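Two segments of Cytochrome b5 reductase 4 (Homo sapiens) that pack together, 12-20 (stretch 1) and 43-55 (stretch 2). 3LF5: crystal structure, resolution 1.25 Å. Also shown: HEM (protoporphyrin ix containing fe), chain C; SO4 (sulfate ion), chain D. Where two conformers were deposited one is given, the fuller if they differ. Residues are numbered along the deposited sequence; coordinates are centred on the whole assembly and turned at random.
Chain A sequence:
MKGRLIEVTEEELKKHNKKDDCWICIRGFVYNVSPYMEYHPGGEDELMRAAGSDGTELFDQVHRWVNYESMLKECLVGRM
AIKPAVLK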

# COMPACT_ATOMS: atom_id res chain seq x y z
N GLU A 12 5.28 -9.12 5.36
CA GLU A 12 4.12 -9.94 5.70
C GLU A 12 2.82 -9.18 5.46
O GLU A 12 1.90 -9.69 4.85
CB GLU A 12 4.20 -10.41 7.15
CG GLU A 12 3.02 -11.27 7.60
CD GLU A 12 2.94 -12.62 6.88
OE1 GLU A 12 3.99 -13.20 6.51
OE2 GLU A 12 1.79 -13.12 6.73
N LEU A 13 2.77 -7.94 5.92
CA LEU A 13 1.55 -7.13 5.78
C LEU A 13 1.07 -7.07 4.34
O LEU A 13 -0.11 -7.22 4.05
CB LEU A 13 1.81 -5.70 6.31
CG LEU A 13 0.63 -4.72 6.24
CD1 LEU A 13 -0.52 -5.16 7.15
CD2 LEU A 13 1.12 -3.30 6.61
N LYS A 14 2.02 -6.86 3.43
CA LYS A 14 1.65 -6.66 2.03
C LYS A 14 1.10 -7.90 1.35
O LYS A 14 0.45 -7.79 0.32
CB LYS A 14 2.82 -6.13 1.23
CG LYS A 14 3.25 -4.79 1.63
CD LYS A 14 4.57 -4.44 0.97
CE LYS A 14 4.52 -4.53 -0.54
NZ LYS A 14 3.62 -3.47 -1.07
N LYS A 15 1.30 -9.09 1.94
CA LYS A 15 0.70 -10.31 1.40
C LYS A 15 -0.82 -10.31 1.56
O LYS A 15 -1.55 -11.01 0.85
CB LYS A 15 1.24 -11.53 2.14
CG LYS A 15 2.71 -11.79 1.97
CD LYS A 15 3.16 -12.93 2.86
CE LYS A 15 4.64 -13.25 2.66
NZ LYS A 15 5.55 -12.18 3.16
N HIS A 16 -1.31 -9.56 2.54
CA HIS A 16 -2.72 -9.57 2.89
C HIS A 16 -3.40 -8.36 2.28
O HIS A 16 -3.84 -7.43 2.98
CB HIS A 16 -2.85 -9.63 4.41
CG HIS A 16 -2.13 -10.77 5.01
ND1 HIS A 16 -2.72 -12.00 5.24
CD2 HIS A 16 -0.84 -10.89 5.40
CE1 HIS A 16 -1.81 -12.82 5.75
NE2 HIS A 16 -0.67 -12.16 5.87
N ASN A 17 -3.47 -8.36 0.95
CA ASN A 17 -3.91 -7.18 0.19
C ASN A 17 -5.11 -7.50 -0.69
O ASN A 17 -5.33 -6.82 -1.69
CB ASN A 17 -2.75 -6.58 -0.62
CG ASN A 17 -2.28 -7.51 -1.72
OD1 ASN A 17 -2.61 -8.69 -1.72
ND2 ASN A 17 -1.51 -6.99 -2.66
N LYS A 18 -5.86 -8.56 -0.34
CA LYS A 18 -7.01 -8.99 -1.13
C LYS A 18 -8.24 -8.89 -0.27
O LYS A 18 -8.16 -8.97 0.95
CB LYS A 18 -6.82 -10.42 -1.64
CG LYS A 18 -5.56 -10.65 -2.44
CD LYS A 18 -5.52 -9.79 -3.68
CE LYS A 18 -4.38 -10.22 -4.65
NZ LYS A 18 -3.02 -10.20 -4.04
N LYS A 19 -9.40 -8.73 -0.88
CA LYS A 19 -10.61 -8.55 -0.09
C LYS A 19 -10.88 -9.65 0.94
O LYS A 19 -11.27 -9.35 2.08
CB LYS A 19 -11.80 -8.38 -1.01
CG LYS A 19 -13.01 -7.86 -0.27
CD LYS A 19 -14.16 -7.56 -1.20
CE LYS A 19 -13.92 -6.29 -1.98
NZ LYS A 19 -15.15 -5.85 -2.64
N ASP A 20 -10.62 -10.89 0.55
CA ASP A 20 -10.85 -12.01 1.45
C ASP A 20 -9.71 -12.26 2.44
O ASP A 20 -9.84 -13.15 3.29
CB ASP A 20 -11.14 -13.31 0.66
CG ASP A 20 -9.92 -13.88 -0.08
OD1 ASP A 20 -9.99 -15.07 -0.47
OD2 ASP A 20 -8.91 -13.18 -0.34
CHA HEM C . -17.19 5.91 7.33
CHB HEM C . -13.38 5.61 4.35
CHC HEM C . -11.16 2.68 7.42
CHD HEM C . -15.00 2.80 10.30
C1A HEM C . -16.34 6.07 6.27
C2A HEM C . -16.57 6.90 5.12
C3A HEM C . -15.54 6.81 4.30
C4A HEM C . -14.60 5.91 4.90
CMA HEM C . -15.33 7.55 2.95
CAA HEM C . -17.81 7.76 4.93
CBA HEM C . -17.38 9.11 5.47
CGA HEM C . -18.30 10.21 5.08
O1A HEM C . -18.14 11.24 5.77
O2A HEM C . -19.14 10.07 4.13
C1B HEM C . -12.41 4.85 4.94
C2B HEM C . -11.09 4.59 4.40
C3B HEM C . -10.47 3.78 5.25
C4B HEM C . -11.38 3.51 6.35
CMB HEM C . -10.55 5.16 3.09
CAB HEM C . -9.04 3.23 5.09
CBB HEM C . -8.23 3.10 6.15
C1C HEM C . -12.04 2.39 8.41
C2C HEM C . -11.88 1.44 9.49
C3C HEM C . -12.96 1.52 10.26
C4C HEM C . -13.83 2.48 9.71
CMC HEM C . -10.68 0.53 9.73
CAC HEM C . -13.34 0.74 11.52
CBC HEM C . -12.43 0.47 12.43
C1D HEM C . -15.88 3.74 9.85
C2D HEM C . -16.97 4.24 10.62
C3D HEM C . -17.67 5.21 9.70
C4D HEM C . -16.92 5.19 8.46
CMD HEM C . -17.33 3.85 12.07
CAD HEM C . -18.89 6.07 10.06
CBD HEM C . -18.44 7.27 10.91
CGD HEM C . -19.70 8.05 11.23
O1D HEM C . -20.67 7.45 11.76
O2D HEM C . -19.72 9.27 10.93
NA HEM C . -15.12 5.46 6.10
NB HEM C . -12.57 4.19 6.13
NC HEM C . -13.25 3.02 8.59
ND HEM C . -15.86 4.31 8.60
FE HEM C . -14.19 4.23 7.38
S SO4 D . -18.79 -0.46 -2.14
O1 SO4 D . -17.38 -0.25 -2.35
O2 SO4 D . -19.44 -0.95 -3.36
O3 SO4 D . -19.00 -1.33 -0.97
O4 SO4 D . -19.40 0.82 -1.80
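Stretch 2 43-55: GEDELMRAAGSDG

The packing of stretch 2 on stretch 1 is a close backbone contact centred on a glycine, flanked by a methionine side chain and closed at one end by a salt bridge, and it illustrates how a residue without a side chain lets two chain segments come into backbone contact.

Stretch 1 brings in the last residues of a helix that began earlier in the chain, turns at His 16 and continues through a short strand at Asn 17 and Lys 18. Stretch 2 starts with Gly 43 at the N-cap position of a helix that opens at Glu 44. It then passes through a type I turn from Met 48 to Ala 51 and a type II turn from Ala 50 to Ser 53. The second turn is reinforced from its own side chain, since Ser 53 OG donates to Ala 50 O at 2.8 Å. The two segments run in opposite senses: Lys 19 lies near the helix of stretch 2, Asn 17 faces Gly 52, and Leu 13 reaches Ser 53.

Gly 52 is the pivot. Its CA lies 4.1 Å from the CA of Asn 17, a separation that leaves no room for a side chain between them. An ideal CB on Gly 52 would point toward stretch 1 and fall 2.7 Å from Asn 17 CB, a clash, while its positive phi of 67° independently favours glycine. With no side chain in the way of Asn 17, the backbones also meet in CA-H...O contacts in both directions: Gly 52 CA lies 3.4 Å from Leu 13 O, and Lys 14 CA lies 3.5 Å from Gly 52 O. Proximity alone does not make a hydrogen bond, however. Gly 52 N is 3.2 Å from His 16 O, but the angle is poor, so the pair is close without being a hydrogen bond.

Around this pivot, side-chain carbons pack against backbone atoms. The buried Leu 13 directs its CB toward stretch 2, and its CD2 rests 3.7 Å from Ser 53 C. On the Asn 17 side, Ala 51 CB sits 3.8 Å from Asn 17 O. Met 48, whose three chi angles are all m, places its CE 3.7 Å from both Asn 17 O and Lys 19 N, so that the terminal methyl packs along the backbone of stretch 1. Its sulfur, SD, is 4.1 Å from Lys 19 CB.

Lys 19 then extends the contact to the first turn of the helix. Its CB points sideways, but the long side chain comes nearer, and NZ donates to Glu 44 OE1 at 2.7 Å in a salt bridge. This is the only hydrogen bond across the two stretches. At the start of the same helix, free amides bind a sulfate, probably from the crystallisation liquor: Glu 44 N donates to O3 of the sulfate at 2.8 Å, and Asp 45 N donates to O1 at 2.9 Å. Altogether the pairing buries 452 Å², both sides summed, with Gly 52 and Lys 19 among the most covered residues.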

# COMPACT_ATOMS: atom_id res chain seq x y z
N GLY A 43 -18.03 1.66 2.71
CA GLY A 43 -18.01 0.67 1.64
C GLY A 43 -16.70 -0.08 1.51
O GLY A 43 -15.69 0.27 2.11
N GLU A 44 -16.73 -1.11 0.69
CA GLU A 44 -15.59 -2.00 0.55
C GLU A 44 -14.44 -1.40 -0.26
O GLU A 44 -13.28 -1.58 0.10
CB GLU A 44 -16.04 -3.33 -0.08
CG GLU A 44 -17.14 -3.96 0.72
CD GLU A 44 -17.49 -5.38 0.33
OE1 GLU A 44 -16.97 -5.90 -0.68
OE2 GLU A 44 -18.33 -5.98 1.04
N ASP A 45 -14.75 -0.72 -1.35
CA ASP A 45 -13.71 -0.11 -2.18
C ASP A 45 -12.85 0.85 -1.38
O ASP A 45 -11.65 0.85 -1.50
CB ASP A 45 -14.32 0.61 -3.38
CG ASP A 45 -14.89 -0.33 -4.44
OD1 ASP A 45 -14.70 -1.55 -4.36
OD2 ASP A 45 -15.53 0.19 -5.38
N GLU A 46 -13.48 1.67 -0.54
CA GLU A 46 -12.73 2.62 0.25
C GLU A 46 -11.79 1.90 1.22
O GLU A 46 -10.61 2.26 1.33
CB GLU A 46 -13.65 3.57 1.02
CG GLU A 46 -14.32 4.62 0.16
CD GLU A 46 -13.44 5.79 -0.19
OE1 GLU A 46 -12.36 5.95 0.40
OE2 GLU A 46 -13.85 6.57 -1.05
N LEU A 47 -12.29 0.90 1.92
CA LEU A 47 -11.47 0.19 2.87
C LEU A 47 -10.29 -0.49 2.12
O LEU A 47 -9.16 -0.52 2.59
CB LEU A 47 -12.33 -0.80 3.64
CG LEU A 47 -11.69 -1.48 4.84
CD1 LEU A 47 -11.13 -0.48 5.83
CD2 LEU A 47 -12.74 -2.36 5.47
N MET A 48 -10.57 -1.03 0.94
CA MET A 48 -9.54 -1.67 0.13
C MET A 48 -8.42 -0.73 -0.32
O MET A 48 -7.35 -1.21 -0.70
CB MET A 48 -10.16 -2.32 -1.11
CG MET A 48 -10.85 -3.63 -0.78
SD MET A 48 -9.74 -4.95 -0.22
CE MET A 48 -8.70 -5.20 -1.67
N ARG A 49 -8.62 0.59 -0.28
CA ARG A 49 -7.55 1.52 -0.60
C ARG A 49 -6.35 1.30 0.30
O ARG A 49 -5.23 1.63 -0.09
CB ARG A 49 -8.03 2.95 -0.47
CG ARG A 49 -9.07 3.34 -1.52
CD ARG A 49 -9.62 4.68 -1.21
NE ARG A 49 -8.63 5.72 -1.44
CZ ARG A 49 -8.80 6.99 -1.11
NH1 ARG A 49 -9.93 7.40 -0.55
NH2 ARG A 49 -7.83 7.85 -1.34
N ALA A 50 -6.58 0.77 1.50
CA ALA A 50 -5.52 0.56 2.49
C ALA A 50 -5.09 -0.89 2.58
O ALA A 50 -4.28 -1.22 3.42
CB ALA A 50 -5.94 1.09 3.88
N ALA A 51 -5.58 -1.77 1.71
CA ALA A 51 -5.31 -3.20 1.83
C ALA A 51 -3.81 -3.50 1.82
O ALA A 51 -3.08 -3.02 0.94
CB ALA A 51 -5.98 -3.95 0.69
N GLY A 52 -3.35 -4.27 2.79
CA GLY A 52 -1.97 -4.66 2.84
C GLY A 52 -1.02 -3.52 3.11
O GLY A 52 0.14 -3.59 2.70
N SER A 53 -1.48 -2.47 3.78
CA SER A 53 -0.67 -1.26 3.94
C SER A 53 -0.95 -0.58 5.26
O SER A 53 -1.87 -0.94 6.00
CB SER A 53 -0.97 -0.26 2.83
OG SER A 53 -2.11 0.51 3.15
N ASP A 54 -0.19 0.48 5.51
CA ASP A 54 -0.50 1.37 6.60
C ASP A 54 -1.60 2.33 6.18
O ASP A 54 -1.41 3.20 5.32
CB ASP A 54 0.75 2.14 7.04
CG ASP A 54 0.58 2.76 8.39
OD1 ASP A 54 -0.26 3.66 8.50
OD2 ASP A 54 1.27 2.31 9.33
N GLY A 55 -2.75 2.15 6.81
CA GLY A 55 -3.93 2.94 6.53
C GLY A 55 -4.13 4.17 7.38
O GLY A 55 -5.15 4.81 7.27